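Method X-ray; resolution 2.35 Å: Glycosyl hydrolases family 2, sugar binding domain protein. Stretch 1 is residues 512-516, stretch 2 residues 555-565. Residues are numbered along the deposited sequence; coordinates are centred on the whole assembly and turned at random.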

# COMPACT_ATOMS: atom_id res chain seq x y z
N GLU A 512 -34.60 -3.35 4.79
CA GLU A 512 -33.90 -2.56 3.78
C GLU A 512 -34.88 -1.92 2.81
O GLU A 512 -35.64 -2.62 2.14
CB GLU A 512 -32.84 -3.38 3.01
CG GLU A 512 -31.75 -3.95 3.90
CD GLU A 512 -30.52 -4.46 3.10
OE1 GLU A 512 -30.29 -3.98 1.97
OE2 GLU A 512 -29.82 -5.37 3.61
N TRP A 513 -34.86 -0.59 2.76
CA TRP A 513 -35.54 0.24 1.77
C TRP A 513 -35.05 1.66 1.97
O TRP A 513 -34.49 2.00 3.01
CB TRP A 513 -37.07 0.19 1.92
CG TRP A 513 -37.56 0.69 3.23
CD1 TRP A 513 -37.69 -0.03 4.38
CD2 TRP A 513 -38.00 2.02 3.54
NE1 TRP A 513 -38.18 0.77 5.40
CE2 TRP A 513 -38.39 2.02 4.90
CE3 TRP A 513 -38.12 3.20 2.80
CZ2 TRP A 513 -38.90 3.16 5.52
CZ3 TRP A 513 -38.61 4.33 3.42
CH2 TRP A 513 -38.99 4.30 4.76
N GLY A 514 -35.30 2.50 0.97
CA GLY A 514 -34.85 3.88 0.99
C GLY A 514 -34.17 4.24 -0.31
O GLY A 514 -34.71 3.93 -1.39
N GLY A 515 -32.99 4.83 -0.24
CA GLY A 515 -32.24 5.16 -1.44
C GLY A 515 -31.18 6.21 -1.16
O GLY A 515 -31.11 6.79 -0.07
N ASP A 516 -30.33 6.43 -2.17
CA ASP A 516 -29.19 7.32 -2.04
C ASP A 516 -29.62 8.77 -2.19
O ASP A 516 -30.50 9.11 -2.98
CB ASP A 516 -28.11 7.01 -3.09
CG ASP A 516 -27.45 5.64 -2.89
OD1 ASP A 516 -26.37 5.58 -2.27
OD2 ASP A 516 -28.01 4.61 -3.34
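Stretch 2 (555-565) RLFDWHLKEQE

Stretch 2 is helical from its first residue, the helix having begun earlier in the chain, and it lies against an irregular segment that offers one large side chain, Trp513, followed by two glycines. The nearest CA atoms are those of Gly514 and Phe557, 6.6 Å apart. No hydrogen bond joins the two stretches; the contact consists of aromatic and apolar packing.

Arg555 is out of reach, and contact begins with Leu556. Its chi1 and chi2 are both t, and it sets CD2 4.1 Å from CE3 of Trp513, near the plane of the indole at its edge, and CD1 3.8 Å from the carbonyl O of Gly514. The CA-to-CB bond of Phe557 points sideways to stretch 1, but its ring comes nearer: CE1 lies 3.7 Å from CA of Gly514, and CD1 3.7 Å from CZ3 of Trp513. A CB on Gly514 would fall 3.2 Å from Phe557 CE1, a tight fit, yet the backbone angles of Gly514 already call for glycine by themselves. Gly515 obeys the same backbone rule.

Asp558 points away and Trp559 stays out of reach, so the next contact comes one helical turn after Leu556. There His560 lays its ring over one face of Trp513 in an offset stack, with planes at 11°, centroids of the imidazole and the six-membered ring 4.3 Å apart, and His560 CG 3.3 Å from Trp513 CZ3. The imidazole is also held within its own helix, as His560 ND1 donates to Leu556 O at 2.9 Å.

Leu561 only approaches, and Lys562 pairs with Glu563 beyond the contact. One more turn brings Gln564, whose NE2 lies 4.0 Å from CZ2 of Trp513 while hydrogen-bonding elsewhere in the structure. The rule is compact: Leu556, His560 and Gln564, spaced four apart, all reach Trp513, and Phe557 adds the ring that also meets Gly514.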

# COMPACT_ATOMS: atom_id res chain seq x y z
N ARG A 555 -39.30 12.84 -0.47
CA ARG A 555 -40.61 12.38 -0.89
C ARG A 555 -40.75 10.87 -0.75
O ARG A 555 -41.81 10.38 -0.36
CB ARG A 555 -40.86 12.82 -2.33
CG ARG A 555 -41.07 14.32 -2.48
CD ARG A 555 -41.03 14.72 -3.93
NE ARG A 555 -41.55 16.06 -4.15
CZ ARG A 555 -40.91 17.18 -3.81
NH1 ARG A 555 -39.71 17.12 -3.22
NH2 ARG A 555 -41.45 18.35 -4.06
N LEU A 556 -39.69 10.12 -1.07
CA LEU A 556 -39.77 8.67 -0.98
C LEU A 556 -39.91 8.23 0.47
O LEU A 556 -40.73 7.34 0.77
CB LEU A 556 -38.54 8.00 -1.62
CG LEU A 556 -38.44 6.46 -1.68
CD1 LEU A 556 -37.50 6.03 -2.80
CD2 LEU A 556 -37.98 5.83 -0.35
N PHE A 557 -39.13 8.82 1.37
CA PHE A 557 -39.27 8.50 2.79
C PHE A 557 -40.64 8.91 3.30
O PHE A 557 -41.31 8.16 4.02
CB PHE A 557 -38.19 9.21 3.61
CG PHE A 557 -36.78 8.70 3.39
CD1 PHE A 557 -36.51 7.35 3.34
CD2 PHE A 557 -35.73 9.61 3.27
CE1 PHE A 557 -35.20 6.89 3.15
CE2 PHE A 557 -34.42 9.18 3.09
CZ PHE A 557 -34.15 7.81 3.02
N ASP A 558 -41.08 10.12 2.93
CA ASP A 558 -42.38 10.65 3.33
C ASP A 558 -43.49 9.68 2.97
O ASP A 558 -44.23 9.20 3.83
CB ASP A 558 -42.57 12.01 2.65
CG ASP A 558 -43.75 12.80 3.20
OD1 ASP A 558 -43.87 13.98 2.82
OD2 ASP A 558 -44.55 12.28 4.00
N TRP A 559 -43.57 9.31 1.68
CA TRP A 559 -44.57 8.36 1.22
C TRP A 559 -44.55 7.07 2.04
O TRP A 559 -45.57 6.68 2.63
CB TRP A 559 -44.35 8.03 -0.26
CG TRP A 559 -45.50 7.27 -0.77
CD1 TRP A 559 -45.70 5.91 -0.67
CD2 TRP A 559 -46.68 7.81 -1.38
NE1 TRP A 559 -46.91 5.58 -1.22
CE2 TRP A 559 -47.54 6.72 -1.66
CE3 TRP A 559 -47.09 9.11 -1.73
CZ2 TRP A 559 -48.79 6.88 -2.29
CZ3 TRP A 559 -48.34 9.27 -2.36
CH2 TRP A 559 -49.17 8.16 -2.62
N HIS A 560 -43.40 6.38 2.08
CA HIS A 560 -43.32 5.13 2.84
C HIS A 560 -43.87 5.31 4.25
O HIS A 560 -44.66 4.48 4.73
CB HIS A 560 -41.88 4.63 2.92
CG HIS A 560 -41.42 3.88 1.71
ND1 HIS A 560 -41.05 4.51 0.53
CD2 HIS A 560 -41.23 2.56 1.50
CE1 HIS A 560 -40.67 3.60 -0.35
NE2 HIS A 560 -40.77 2.41 0.21
N LEU A 561 -43.45 6.39 4.93
CA LEU A 561 -43.83 6.57 6.33
C LEU A 561 -45.33 6.81 6.48
O LEU A 561 -45.95 6.32 7.43
CB LEU A 561 -43.04 7.73 6.93
CG LEU A 561 -41.54 7.45 7.16
CD1 LEU A 561 -40.81 8.71 7.56
CD2 LEU A 561 -41.37 6.38 8.22
N LYS A 562 -45.93 7.56 5.56
CA LYS A 562 -47.36 7.79 5.70
C LYS A 562 -48.14 6.55 5.32
O LYS A 562 -49.23 6.32 5.86
CB LYS A 562 -47.80 9.02 4.91
CG LYS A 562 -47.76 8.91 3.42
CD LYS A 562 -49.14 8.68 2.82
CE LYS A 562 -49.08 8.85 1.30
NZ LYS A 562 -50.39 8.55 0.65
N GLU A 563 -47.59 5.70 4.44
CA GLU A 563 -48.27 4.44 4.14
C GLU A 563 -48.25 3.50 5.34
O GLU A 563 -49.24 2.81 5.61
CB GLU A 563 -47.63 3.77 2.93
CG GLU A 563 -47.80 4.58 1.64
CD GLU A 563 -49.26 4.77 1.23
OE1 GLU A 563 -49.68 4.13 0.25
OE2 GLU A 563 -49.97 5.56 1.88
N GLN A 564 -47.16 3.50 6.11
CA GLN A 564 -47.08 2.56 7.21
C GLN A 564 -48.15 2.79 8.27
O GLN A 564 -48.45 1.87 9.04
CB GLN A 564 -45.68 2.60 7.84
CG GLN A 564 -44.64 2.13 6.83
CD GLN A 564 -43.27 1.88 7.39
OE1 GLN A 564 -43.02 2.01 8.59
NE2 GLN A 564 -42.36 1.49 6.52
N GLU A 565 -48.75 3.98 8.32
CA GLU A 565 -49.80 4.25 9.29
C GLU A 565 -51.10 3.53 8.95
O GLU A 565 -51.97 3.41 9.81
CB GLU A 565 -50.06 5.75 9.39
CG GLU A 565 -48.92 6.55 9.99
CD GLU A 565 -49.24 8.04 10.07
OE1 GLU A 565 -50.42 8.44 9.84
OE2 GLU A 565 -48.31 8.82 10.37